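Local coordinates for prophage MuSo2, 43 kDa tail protein (Shewanella oneidensis, PDB 3CDD), which probably serves as a trimeric baseplate hub protein of a Mu-like contractile phage tail, at residues 112-117 against 147-152; 142-147 against 160-165; 188-193 against 303-308; 297-302 against 318-323. All coordinates share one frame; numbering follows the deposited sequence.

Interaction 1. Residues 112-117 against 147-152; sequences GQFNNQ and IQIEQG
Phe114 and Ile147 form an antiparallel hydrogen-bonded pair between residues 112-117 and 147-152. Phe114 N donates to Ile147 O at 2.9 Å, and Ile147 N donates back to Phe114 O at 3.0 Å. A third backbone bond continues the ladder past the end of the strand. Ile149 N reaches Gly112 O at 3.2 Å. Gly112 has positive phi, a backbone shape that favours glycine.

One water joins the same end. It donates to Gly112 O at 3.0 Å and to Ile149 O at 3.1 Å, so Gly112 O receives two bonds. Within residues 112-117, Gln117 turns its amide back and NE2 donates to Asn115 O at 2.9 Å.

The apolar side of the ladder carries Phe114 and Ile147. The Phe114 ring also meets the end of Ile149, though the modelled spacing there is doubtful. The helices 119-127 and 155-164 cover this side, and Tyr109 stacks on the Phe114 ring. On the other side Gln113 and Gln148 form a non-hydrogen-bonded pair. Their side chains run side by side in the same direction, with Gln113 CB 3.8 Å from Gln148 CG.

The two-stranded sheet is part of the region matching the second domain of gp44-like hub proteins. Its backbone bonds fix the register of the two chains. The apolar face, closed off by the helices, ties the sheet to the domain interior, while the glutamine face is the polar and more exposed one.

Interaction 2. Residues 142-147 against 160-165; sequences EPFQRI and ARLAKQ
Leu162 reaches from its helix toward Phe144 and Ile147, and its CB and CD2 do the touching. Its CB lies 3.7 Å from Phe144 CZ, at the far end of the ring. CG stands anti to the carbonyl carbon (chi1 -60°), beside the backbone N. From CG the branch CD2 does most of the touching. It sits over the centre of the Phe144 ring, 3.8 Å from the ring centroid and 12° off the ring normal. This is a CH-pi contact over the face. The same methyl also packs on Ile147, with CD2 3.5 Å from Ile147 CD1. That spacing is tighter than usual for two carbons. CD2 is thus shared between the aromatic ring and the isoleucine tip.

The contact joins helix 155-164 to strand 144-148 in the region matching the second domain of gp44-like hub proteins. The helix lies against the apolar side of the short sheet, and Leu119 and Ile122 of helix 119-127 also touch Leu162.

The Phe144 ring has other neighbours. Its CZ lies 3.5 Å from the backbone oxygen Leu162 O. Gln165 meets the ring at its edge, near CE2, with its amide plane turned 74° from the ring. Arg166 makes a cation-pi contact with Phe144. Arg161 extends its chain from CG to NE and slides past Ile147 in the opposite direction. Its NH1 comes within 4.2 Å of Ile147 CG2. The charge is directed to other partners: Arg161 NE forms salt bridges with Glu153 and Glu150, and NH2 makes a weak hydrogen bond to Gln148 O.

Interaction 3. Residues 188-193 against 303-308; sequences AGVSLI and TLVPVI
Ala188 opens the contact with a short, nearly straight backbone bond. Its N donates to Leu304 O at 2.7 Å, with an N-H...O angle of 170°. Its CB rests 3.8 Å from Thr303 OG1, a hydroxyl hydrogen-bonded to Asn300 O. The chain loops out from 303-308 at Gly189, which has positive phi. A water bridges the two segments here. It donates to Val190 O at 3.0 Å and makes weak bonds to Gly189 N and Leu304 O.

Val190 runs side by side with Val305, both pointing the same way. Val190 CG1 lies 4.2 Å from Val305 CG2. The Val190 side chain also touches Trp299. Ser191 is set against the proline ring. Its chi1 of -64° brings OG to 3.3 Å from Pro306 CG.

From Leu192 the two chains pair as parallel strands. Leu192 N donates to Pro306 O at 3.0 Å. Ile308 N in turn donates to Leu192 O at 3.2 Å. The Leu192 side chain crosses Val305 at a slant, with CG 3.9 Å from Val305 CG2. It turns inward, where Tyr285 and Val287 also touch it. Ile193 pairs with Ile308, and their side chains lie on the face opposite Leu192 and Val307. This is a short parallel edge pairing: strand 192-193 adds to strand 304-309, which on its other side pairs antiparallel with strand 317-328.

Interaction 4. Residues 297-302 against 318-323; sequences KLWNIN and MLIASI
Trp299 meets the tip of Ile320 obliquely with the CE3 corner of its six-membered ring. The two side chains cross at about a right angle, and Trp299 CE3 is 3.8 Å from Ile320 CD1. Ile336 of strand 331-339 touches both residues.

Ile323 comes from the same strand as Ile320. Its CD1 presses against the backbone of the loop, 3.3 Å from Trp299 O and 3.4 Å from Asn300 N. It also meets the tryptophan side chain, where CD1 is 3.7 Å from Trp299 CB. Ile301 turns its CG2 to the strand backbone, 3.7 Å from Ala321 O.

The strand is irregular at this place. Ala321 and Ser322 both face Ser337 of the neighbouring strand 331-339, which makes a classic beta bulge. The loop 297-302, leading into strand 304-309, packs against this part of strand 317-328, in the region matching the fourth domain of Mu GpP.

One backbone hydrogen bond links the two segments directly. Asn302 N donates to Ile320 O at 2.7 Å. The Asn302 side chain crosses Leu319 at a slant, with OD1 3.5 Å from Leu319 CD1. Its amide is held at both ends: OD1 accepts from Ser184 N, and ND2 donates to Arg182 O. Asn300 OD1 accepts a hydrogen bond from Arg26 NH2.

Interactions 1 and 2 share Ile147 and strand 144-148. One pairs that strand with 113-115 and the other packs it on helix 155-164. Interactions 3 and 4 meet where strands 304-309 and 317-328 run side by side. The two groups lie well apart, with the centres of interactions 1 and 3 about 41 Å from each other. Interactions 2 and 4 are buried and mostly apolar, with no hydrogen bond across in interaction 2 and one in interaction 4. Interactions 1 and 3 are partly buried, and each has three backbone bonds and a bridging water. Interaction 1 also has a glutamine face toward the surface.

Interaction 1. Residues 112-117 against 147-152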
loop_
_atom_site.group_PDB
_atom_site.type_symbol
_atom_site.label_atom_id
_atom_site.label_comp_id
_atom_site.label_asym_id
_atom_site.label_seq_id
_atom_site.Cartn_x
_atom_site.Cartn_y
_atom_site.Cartn_z
ATOM N N GLY A 112 -26.466 -22.160 14.453
ATOM C CA GLY A 112 -26.255 -20.811 13.906
ATOM C C GLY A 112 -26.681 -19.629 14.754
ATOM O O GLY A 112 -26.715 -18.498 14.258
ATOM N N GLN A 113 -27.004 -19.882 16.024
ATOM C CA GLN A 113 -27.422 -18.818 16.939
ATOM C C GLN A 113 -27.300 -19.207 18.407
ATOM O O GLN A 113 -27.483 -20.368 18.776
ATOM C CB GLN A 113 -28.850 -18.334 16.623
ATOM C CG GLN A 113 -29.962 -19.192 17.168
ATOM C CD GLN A 113 -31.334 -18.672 16.780
ATOM O OE1 GLN A 113 -32.149 -18.319 17.644
ATOM N NE2 GLN A 113 -31.601 -18.622 15.472
ATOM N N PHE A 114 -26.989 -18.218 19.238
ATOM C CA PHE A 114 -26.882 -18.419 20.687
ATOM C C PHE A 114 -28.035 -17.723 21.398
ATOM O O PHE A 114 -28.338 -16.563 21.111
ATOM C CB PHE A 114 -25.529 -17.912 21.216
ATOM C CG PHE A 114 -24.343 -18.484 20.485
ATOM C CD1 PHE A 114 -23.772 -17.799 19.419
ATOM C CD2 PHE A 114 -23.811 -19.726 20.848
ATOM C CE1 PHE A 114 -22.685 -18.342 18.730
ATOM C CE2 PHE A 114 -22.728 -20.271 20.167
ATOM C CZ PHE A 114 -22.165 -19.581 19.106
ATOM N N ASN A 115 -28.659 -18.441 22.332
ATOM C CA ASN A 115 -29.845 -17.970 23.042
ATOM C C ASN A 115 -29.556 -17.750 24.512
ATOM O O ASN A 115 -29.214 -18.694 25.229
ATOM C CB ASN A 115 -30.990 -18.994 22.930
ATOM C CG ASN A 115 -31.179 -19.512 21.524
ATOM O OD1 ASN A 115 -31.496 -18.752 20.607
ATOM N ND2 ASN A 115 -30.991 -20.815 21.343
ATOM N N ASN A 116 -29.711 -16.508 24.960
ATOM C CA ASN A 116 -29.618 -16.156 26.388
ATOM C C ASN A 116 -28.272 -16.542 27.003
ATOM O O ASN A 116 -28.192 -17.003 28.144
ATOM C CB ASN A 116 -30.807 -16.749 27.167
ATOM C CG ASN A 116 -32.139 -16.245 26.649
ATOM O OD1 ASN A 116 -32.362 -15.035 26.578
ATOM N ND2 ASN A 116 -33.041 -17.165 26.290
ATOM N N GLN A 117 -27.218 -16.338 26.218
ATOM C CA GLN A 117 -25.865 -16.697 26.599
ATOM C C GLN A 117 -25.063 -15.448 26.898
ATOM O O GLN A 117 -25.208 -14.423 26.221
ATOM C CB GLN A 117 -25.182 -17.462 25.457
ATOM C CG GLN A 117 -25.885 -18.752 25.031
ATOM C CD GLN A 117 -25.909 -19.784 26.139
ATOM O OE1 GLN A 117 -24.861 -20.269 26.565
ATOM N NE2 GLN A 117 -27.102 -20.119 26.624
ATOM N N ILE A 147 -28.275 -13.988 19.478
ATOM C CA ILE A 147 -27.124 -13.633 18.642
ATOM C C ILE A 147 -27.073 -14.588 17.457
ATOM O O ILE A 147 -27.007 -15.798 17.633
ATOM C CB ILE A 147 -25.781 -13.753 19.436
ATOM C CG1 ILE A 147 -25.750 -12.797 20.635
ATOM C CG2 ILE A 147 -24.530 -13.601 18.517
ATOM C CD1 ILE A 147 -25.802 -11.326 20.283
ATOM N N GLN A 148 -27.114 -14.041 16.252
ATOM C CA GLN A 148 -26.953 -14.856 15.064
ATOM C C GLN A 148 -25.572 -14.719 14.422
ATOM O O GLN A 148 -25.076 -13.609 14.207
ATOM C CB GLN A 148 -28.043 -14.540 14.055
ATOM C CG GLN A 148 -29.130 -15.578 14.051
ATOM C CD GLN A 148 -30.446 -15.037 13.550
ATOM O OE1 GLN A 148 -30.871 -13.943 13.931
ATOM N NE2 GLN A 148 -31.109 -15.805 12.703
ATOM N N ILE A 149 -24.959 -15.862 14.126
ATOM C CA ILE A 149 -23.694 -15.883 13.406
ATOM C C ILE A 149 -23.894 -15.303 12.013
ATOM O O ILE A 149 -24.693 -15.817 11.240
ATOM C CB ILE A 149 -23.131 -17.319 13.251
ATOM C CG1 ILE A 149 -23.249 -18.130 14.551
ATOM C CG2 ILE A 149 -21.702 -17.278 12.676
ATOM C CD1 ILE A 149 -22.680 -17.455 15.767
ATOM N N GLU A 150 -23.171 -14.230 11.698
ATOM C CA GLU A 150 -23.161 -13.694 10.342
ATOM C C GLU A 150 -22.465 -14.698 9.417
ATOM O O GLU A 150 -21.713 -15.563 9.880
ATOM C CB GLU A 150 -22.491 -12.318 10.302
ATOM C CG GLU A 150 -23.386 -11.193 10.826
ATOM C CD GLU A 150 -22.605 -10.049 11.470
ATOM O OE1 GLU A 150 -21.629 -9.561 10.851
ATOM O OE2 GLU A 150 -22.976 -9.626 12.594
ATOM N N GLN A 151 -22.735 -14.600 8.120
ATOM C CA GLN A 151 -22.204 -15.556 7.151
ATOM C C GLN A 151 -20.682 -15.513 7.148
ATOM O O GLN A 151 -20.090 -14.478 6.813
ATOM C CB GLN A 151 -22.692 -15.234 5.734
ATOM C CG GLN A 151 -24.135 -15.562 5.414
ATOM C CD GLN A 151 -24.464 -15.328 3.933
ATOM O OE1 GLN A 151 -23.567 -15.084 3.111
ATOM N NE2 GLN A 151 -25.745 -15.402 3.593
ATOM N N GLY A 152 -20.057 -16.636 7.504
ATOM C CA GLY A 152 -18.598 -16.777 7.410
ATOM C C GLY A 152 -17.842 -16.035 8.502
ATOM O O GLY A 152 -16.611 -15.927 8.463
HETATM O O HOH W 1 -27.359 -17.468 11.512
#

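Interaction 2. Residues 142-147 against 160-165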
loop_
_atom_site.group_PDB
_atom_site.type_symbol
_atom_site.label_atom_id
_atom_site.label_comp_id
_atom_site.label_asym_id
_atom_site.label_seq_id
_atom_site.Cartn_x
_atom_site.Cartn_y
_atom_site.Cartn_z
ATOM N N GLU A 142 -24.488 -8.834 31.335
ATOM C CA GLU A 142 -25.726 -9.560 31.064
ATOM C C GLU A 142 -25.574 -10.550 29.919
ATOM O O GLU A 142 -24.716 -10.362 29.058
ATOM C CB GLU A 142 -26.877 -8.584 30.750
ATOM C CG GLU A 142 -27.457 -7.869 31.961
ATOM C CD GLU A 142 -28.014 -8.823 33.004
ATOM O OE1 GLU A 142 -29.133 -9.364 32.805
ATOM O OE2 GLU A 142 -27.329 -9.020 34.033
ATOM N N PRO A 143 -26.404 -11.616 29.912
ATOM C CA PRO A 143 -26.521 -12.477 28.732
ATOM C C PRO A 143 -27.007 -11.693 27.502
ATOM O O PRO A 143 -27.581 -10.610 27.656
ATOM C CB PRO A 143 -27.578 -13.519 29.157
ATOM C CG PRO A 143 -28.291 -12.900 30.340
ATOM C CD PRO A 143 -27.228 -12.104 31.033
ATOM N N PHE A 144 -26.755 -12.216 26.301
ATOM C CA PHE A 144 -27.398 -11.702 25.091
ATOM C C PHE A 144 -28.639 -12.560 24.801
ATOM O O PHE A 144 -28.553 -13.804 24.760
ATOM C CB PHE A 144 -26.459 -11.771 23.890
ATOM C CG PHE A 144 -25.174 -10.942 24.038
ATOM C CD1 PHE A 144 -24.076 -11.441 24.733
ATOM C CD2 PHE A 144 -25.074 -9.674 23.456
ATOM C CE1 PHE A 144 -22.903 -10.683 24.863
ATOM C CE2 PHE A 144 -23.913 -8.912 23.580
ATOM C CZ PHE A 144 -22.815 -9.424 24.274
ATOM N N GLN A 145 -29.780 -11.921 24.573
ATOM C CA GLN A 145 -30.994 -12.701 24.322
ATOM C C GLN A 145 -30.866 -13.597 23.089
ATOM O O GLN A 145 -31.093 -14.799 23.176
ATOM C CB GLN A 145 -32.243 -11.830 24.222
ATOM C CG GLN A 145 -33.506 -12.654 24.473
ATOM C CD GLN A 145 -34.588 -12.394 23.465
ATOM O OE1 GLN A 145 -34.894 -11.241 23.157
ATOM N NE2 GLN A 145 -35.196 -13.471 22.946
ATOM N N ARG A 146 -30.490 -13.012 21.953
ATOM C CA ARG A 146 -30.322 -13.765 20.715
ATOM C C ARG A 146 -29.263 -13.156 19.809
ATOM O O ARG A 146 -29.353 -11.986 19.425
ATOM C CB ARG A 146 -31.642 -13.913 19.954
ATOM C CG ARG A 146 -31.539 -14.848 18.758
ATOM C CD ARG A 146 -32.874 -15.037 18.070
ATOM N NE ARG A 146 -33.221 -13.911 17.207
ATOM C CZ ARG A 146 -34.061 -13.985 16.174
ATOM N NH1 ARG A 146 -34.647 -15.140 15.841
ATOM N NH2 ARG A 146 -34.320 -12.893 15.460
ATOM N N ILE A 147 -28.275 -13.988 19.478
ATOM C CA ILE A 147 -27.124 -13.633 18.642
ATOM C C ILE A 147 -27.073 -14.588 17.457
ATOM O O ILE A 147 -27.007 -15.798 17.633
ATOM C CB ILE A 147 -25.781 -13.753 19.436
ATOM C CG1 ILE A 147 -25.750 -12.797 20.635
ATOM C CG2 ILE A 147 -24.530 -13.601 18.517
ATOM C CD1 ILE A 147 -25.802 -11.326 20.283
ATOM N N ALA A 160 -15.469 -10.296 19.335
ATOM C CA ALA A 160 -15.084 -8.891 19.397
ATOM C C ALA A 160 -16.317 -7.976 19.338
ATOM O O ALA A 160 -16.407 -7.023 20.111
ATOM C CB ALA A 160 -14.056 -8.543 18.290
ATOM N N ARG A 161 -17.277 -8.276 18.465
ATOM C CA ARG A 161 -18.506 -7.468 18.433
ATOM C C ARG A 161 -19.343 -7.577 19.725
ATOM O O ARG A 161 -19.819 -6.572 20.258
ATOM C CB ARG A 161 -19.342 -7.667 17.161
ATOM C CG ARG A 161 -19.820 -9.080 16.825
ATOM C CD ARG A 161 -20.833 -8.981 15.663
ATOM N NE ARG A 161 -21.357 -10.254 15.154
ATOM C CZ ARG A 161 -22.512 -10.803 15.532
ATOM N NH1 ARG A 161 -23.273 -10.213 16.454
ATOM N NH2 ARG A 161 -22.919 -11.949 14.987
ATOM N N LEU A 162 -19.471 -8.783 20.253
ATOM C CA LEU A 162 -20.098 -8.980 21.563
ATOM C C LEU A 162 -19.366 -8.205 22.674
ATOM O O LEU A 162 -20.005 -7.510 23.477
ATOM C CB LEU A 162 -20.164 -10.477 21.901
ATOM C CG LEU A 162 -20.944 -11.400 20.944
ATOM C CD1 LEU A 162 -20.877 -12.847 21.444
ATOM C CD2 LEU A 162 -22.392 -10.985 20.764
ATOM N N ALA A 163 -18.035 -8.339 22.711
ATOM C CA ALA A 163 -17.187 -7.648 23.685
ATOM C C ALA A 163 -17.487 -6.147 23.723
ATOM O O ALA A 163 -17.514 -5.523 24.791
ATOM C CB ALA A 163 -15.708 -7.884 23.366
ATOM N N LYS A 164 -17.720 -5.584 22.542
ATOM C CA LYS A 164 -17.885 -4.152 22.372
ATOM C C LYS A 164 -19.219 -3.692 22.980
ATOM O O LYS A 164 -19.353 -2.556 23.422
ATOM C CB LYS A 164 -17.829 -3.831 20.879
ATOM C CG LYS A 164 -17.082 -2.579 20.524
ATOM C CD LYS A 164 -17.263 -2.241 19.036
ATOM C CE LYS A 164 -17.869 -0.832 18.863
ATOM N NZ LYS A 164 -17.836 -0.334 17.448
ATOM N N GLN A 165 -20.205 -4.583 22.989
ATOM C CA GLN A 165 -21.514 -4.310 23.580
ATOM C C GLN A 165 -21.529 -4.552 25.094
ATOM O O GLN A 165 -22.562 -4.367 25.736
ATOM C CB GLN A 165 -22.597 -5.176 22.905
ATOM C CG GLN A 165 -22.780 -4.934 21.412
ATOM C CD GLN A 165 -23.628 -5.996 20.736
ATOM O OE1 GLN A 165 -23.139 -6.767 19.910
ATOM N NE2 GLN A 165 -24.903 -6.042 21.083
#

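Interaction 3. Residues 188-193 against 303-308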
loop_
_atom_site.group_PDB
_atom_site.type_symbol
_atom_site.label_atom_id
_atom_site.label_comp_id
_atom_site.label_asym_id
_atom_site.label_seq_id
_atom_site.Cartn_x
_atom_site.Cartn_y
_atom_site.Cartn_z
ATOM N N ALA A 188 2.812 -2.569 36.730
ATOM C CA ALA A 188 3.999 -3.298 36.298
ATOM C C ALA A 188 4.998 -3.503 37.450
ATOM O O ALA A 188 5.833 -4.417 37.397
ATOM C CB ALA A 188 4.662 -2.602 35.124
ATOM N N GLY A 189 4.893 -2.672 38.493
ATOM C CA GLY A 189 5.862 -2.656 39.577
ATOM C C GLY A 189 7.129 -1.894 39.235
ATOM O O GLY A 189 8.175 -2.087 39.868
ATOM N N VAL A 190 7.034 -1.012 38.241
ATOM C CA VAL A 190 8.182 -0.269 37.754
ATOM C C VAL A 190 7.696 1.024 37.090
ATOM O O VAL A 190 6.571 1.088 36.582
ATOM C CB VAL A 190 8.993 -1.148 36.737
ATOM C CG1 VAL A 190 8.155 -1.447 35.483
ATOM C CG2 VAL A 190 10.341 -0.523 36.362
ATOM N N SER A 191 8.555 2.041 37.097
ATOM C CA SER A 191 8.334 3.258 36.319
ATOM C C SER A 191 9.304 3.320 35.154
ATOM O O SER A 191 10.403 2.765 35.223
ATOM C CB SER A 191 8.524 4.490 37.202
ATOM O OG SER A 191 7.560 4.515 38.228
ATOM N N LEU A 192 8.883 3.983 34.082
ATOM C CA LEU A 192 9.771 4.328 33.001
ATOM C C LEU A 192 10.217 5.780 33.200
ATOM O O LEU A 192 9.445 6.716 32.962
ATOM C CB LEU A 192 9.061 4.147 31.651
ATOM C CG LEU A 192 8.722 2.712 31.213
ATOM C CD1 LEU A 192 7.584 2.708 30.165
ATOM C CD2 LEU A 192 9.957 2.013 30.615
ATOM N N ILE A 193 11.464 5.950 33.627
ATOM C CA ILE A 193 11.992 7.251 34.037
ATOM C C ILE A 193 13.133 7.673 33.112
ATOM O O ILE A 193 14.192 7.029 33.075
ATOM C CB ILE A 193 12.489 7.224 35.528
ATOM C CG1 ILE A 193 11.396 6.690 36.449
ATOM C CG2 ILE A 193 12.935 8.622 35.989
ATOM C CD1 ILE A 193 11.903 6.080 37.771
ATOM N N THR A 303 -0.708 -3.749 31.931
ATOM C CA THR A 303 -0.271 -3.348 33.255
ATOM C C THR A 303 0.043 -1.865 33.217
ATOM O O THR A 303 0.328 -1.305 32.140
ATOM C CB THR A 303 0.955 -4.150 33.785
ATOM O OG1 THR A 303 2.009 -4.140 32.821
ATOM C CG2 THR A 303 0.580 -5.611 34.139
ATOM N N LEU A 304 -0.033 -1.229 34.384
ATOM C CA LEU A 304 0.148 0.210 34.484
ATOM C C LEU A 304 1.589 0.544 34.885
ATOM O O LEU A 304 2.183 -0.116 35.767
ATOM C CB LEU A 304 -0.846 0.807 35.509
ATOM C CG LEU A 304 -2.361 0.839 35.229
ATOM C CD1 LEU A 304 -3.094 1.363 36.445
ATOM C CD2 LEU A 304 -2.706 1.694 34.017
ATOM N N VAL A 305 2.124 1.582 34.243
ATOM C CA VAL A 305 3.507 1.999 34.438
ATOM C C VAL A 305 3.584 3.546 34.539
ATOM O O VAL A 305 3.174 4.245 33.616
ATOM C CB VAL A 305 4.401 1.392 33.306
ATOM C CG1 VAL A 305 4.111 2.047 31.953
ATOM C CG2 VAL A 305 5.861 1.508 33.650
ATOM N N PRO A 306 4.036 4.091 35.689
ATOM C CA PRO A 306 4.237 5.550 35.666
ATOM C C PRO A 306 5.249 5.982 34.592
ATOM O O PRO A 306 6.223 5.292 34.324
ATOM C CB PRO A 306 4.762 5.875 37.079
ATOM C CG PRO A 306 4.295 4.748 37.940
ATOM C CD PRO A 306 4.334 3.519 37.021
ATOM N N VAL A 307 4.997 7.105 33.950
ATOM C CA VAL A 307 5.902 7.570 32.895
ATOM C C VAL A 307 6.292 8.999 33.278
ATOM O O VAL A 307 5.418 9.834 33.491
ATOM C CB VAL A 307 5.258 7.405 31.479
ATOM C CG1 VAL A 307 6.105 8.045 30.355
ATOM C CG2 VAL A 307 5.005 5.915 31.173
ATOM N N ILE A 308 7.593 9.233 33.479
ATOM C CA ILE A 308 8.136 10.591 33.682
ATOM C C ILE A 308 9.073 10.892 32.517
ATOM O O ILE A 308 10.168 10.331 32.437
ATOM C CB ILE A 308 8.920 10.759 35.017
ATOM C CG1 ILE A 308 8.219 10.042 36.182
ATOM C CG2 ILE A 308 9.164 12.255 35.313
ATOM C CD1 ILE A 308 8.967 10.133 37.534
HETATM O O HOH W 2 4.295 0.312 38.291
#

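Interaction 4. Residues 297-302 against 318-323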
loop_
_atom_site.group_PDB
_atom_site.type_symbol
_atom_site.label_atom_id
_atom_site.label_comp_id
_atom_site.label_asym_id
_atom_site.label_seq_id
_atom_site.Cartn_x
_atom_site.Cartn_y
_atom_site.Cartn_z
ATOM N N LYS A 297 10.217 -10.004 36.583
ATOM C CA LYS A 297 9.110 -10.503 35.791
ATOM C C LYS A 297 9.219 -9.951 34.386
ATOM O O LYS A 297 9.723 -8.847 34.173
ATOM C CB LYS A 297 7.757 -10.148 36.428
ATOM C CG LYS A 297 7.566 -10.688 37.864
ATOM C CD LYS A 297 7.015 -12.112 37.879
ATOM C CE LYS A 297 6.775 -12.631 39.297
ATOM N NZ LYS A 297 7.843 -13.553 39.777
ATOM N N LEU A 298 8.788 -10.751 33.412
ATOM C CA LEU A 298 8.670 -10.295 32.037
ATOM C C LEU A 298 7.784 -9.054 31.978
ATOM O O LEU A 298 6.785 -8.989 32.691
ATOM C CB LEU A 298 8.062 -11.405 31.173
ATOM C CG LEU A 298 8.943 -12.637 30.898
ATOM C CD1 LEU A 298 8.209 -13.705 30.052
ATOM C CD2 LEU A 298 10.325 -12.270 30.285
ATOM N N TRP A 299 8.148 -8.070 31.150
ATOM C CA TRP A 299 7.238 -6.969 30.831
ATOM C C TRP A 299 5.940 -7.556 30.315
ATOM O O TRP A 299 5.967 -8.496 29.527
ATOM C CB TRP A 299 7.818 -6.075 29.734
ATOM C CG TRP A 299 8.964 -5.252 30.203
ATOM C CD1 TRP A 299 10.303 -5.496 29.996
ATOM C CD2 TRP A 299 8.885 -4.035 30.946
ATOM N NE1 TRP A 299 11.048 -4.486 30.542
ATOM C CE2 TRP A 299 10.208 -3.580 31.140
ATOM C CE3 TRP A 299 7.816 -3.262 31.446
ATOM C CZ2 TRP A 299 10.496 -2.408 31.856
ATOM C CZ3 TRP A 299 8.102 -2.105 32.154
ATOM C CH2 TRP A 299 9.429 -1.676 32.337
ATOM N N ASN A 300 4.809 -6.972 30.717
ATOM C CA ASN A 300 3.501 -7.600 30.485
ATOM C C ASN A 300 2.506 -6.580 29.977
ATOM O O ASN A 300 2.490 -5.473 30.464
ATOM C CB ASN A 300 3.003 -8.227 31.793
ATOM C CG ASN A 300 1.820 -9.174 31.598
ATOM O OD1 ASN A 300 1.428 -9.519 30.467
ATOM N ND2 ASN A 300 1.254 -9.607 32.705
ATOM N N ILE A 301 1.699 -6.950 28.977
ATOM C CA ILE A 301 0.667 -6.055 28.458
ATOM C C ILE A 301 -0.419 -5.875 29.510
ATOM O O ILE A 301 -0.557 -6.693 30.410
ATOM C CB ILE A 301 -0.002 -6.546 27.125
ATOM C CG1 ILE A 301 -0.557 -7.978 27.263
ATOM C CG2 ILE A 301 0.958 -6.382 25.921
ATOM C CD1 ILE A 301 -1.236 -8.515 25.969
ATOM N N ASN A 302 -1.192 -4.800 29.380
ATOM C CA ASN A 302 -2.301 -4.516 30.300
ATOM C C ASN A 302 -1.822 -4.443 31.739
ATOM O O ASN A 302 -2.426 -5.027 32.649
ATOM C CB ASN A 302 -3.432 -5.534 30.137
ATOM C CG ASN A 302 -4.762 -5.003 30.620
ATOM O OD1 ASN A 302 -4.945 -3.780 30.734
ATOM N ND2 ASN A 302 -5.707 -5.913 30.918
HETATM N N MSE A 318 0.646 5.206 32.757
HETATM C CA MSE A 318 0.219 4.753 31.442
HETATM C C MSE A 318 -0.083 3.264 31.444
HETATM O O MSE A 318 0.357 2.534 32.336
HETATM C CB MSE A 318 1.301 5.062 30.400
HETATM C CG MSE A 318 1.757 6.516 30.410
HETATM SE SE MSE A 318 0.670 7.661 29.311
HETATM C CE MSE A 318 1.843 7.676 27.790
ATOM N N LEU A 319 -0.832 2.817 30.442
ATOM C CA LEU A 319 -1.118 1.399 30.278
ATOM C C LEU A 319 -0.219 0.805 29.192
ATOM O O LEU A 319 -0.114 1.361 28.104
ATOM C CB LEU A 319 -2.595 1.183 29.920
ATOM C CG LEU A 319 -3.001 -0.307 29.931
ATOM C CD1 LEU A 319 -3.250 -0.799 31.359
ATOM C CD2 LEU A 319 -4.189 -0.591 29.013
ATOM N N ILE A 320 0.421 -0.323 29.482
ATOM C CA ILE A 320 1.179 -1.014 28.433
ATOM C C ILE A 320 0.219 -1.715 27.480
ATOM O O ILE A 320 -0.440 -2.686 27.852
ATOM C CB ILE A 320 2.213 -2.032 28.980
ATOM C CG1 ILE A 320 3.213 -1.332 29.914
ATOM C CG2 ILE A 320 2.905 -2.757 27.801
ATOM C CD1 ILE A 320 4.288 -2.250 30.477
ATOM N N ALA A 321 0.180 -1.236 26.242
ATOM C CA ALA A 321 -0.692 -1.784 25.208
ATOM C C ALA A 321 0.003 -2.842 24.338
ATOM O O ALA A 321 -0.637 -3.771 23.834
ATOM C CB ALA A 321 -1.244 -0.663 24.326
ATOM N N SER A 322 1.309 -2.715 24.157
ATOM C CA SER A 322 2.007 -3.651 23.313
ATOM C C SER A 322 3.451 -3.748 23.723
ATOM O O SER A 322 4.001 -2.789 24.237
ATOM C CB SER A 322 1.942 -3.133 21.880
ATOM O OG SER A 322 2.349 -4.145 21.005
ATOM N N ILE A 323 4.083 -4.881 23.438
ATOM C CA ILE A 323 5.494 -5.039 23.695
ATOM C C ILE A 323 6.125 -5.722 22.515
ATOM O O ILE A 323 5.618 -6.754 22.072
ATOM C CB ILE A 323 5.765 -5.910 24.984
ATOM C CG1 ILE A 323 5.155 -5.258 26.212
ATOM C CG2 ILE A 323 7.244 -6.025 25.237
ATOM C CD1 ILE A 323 4.960 -6.265 27.363
#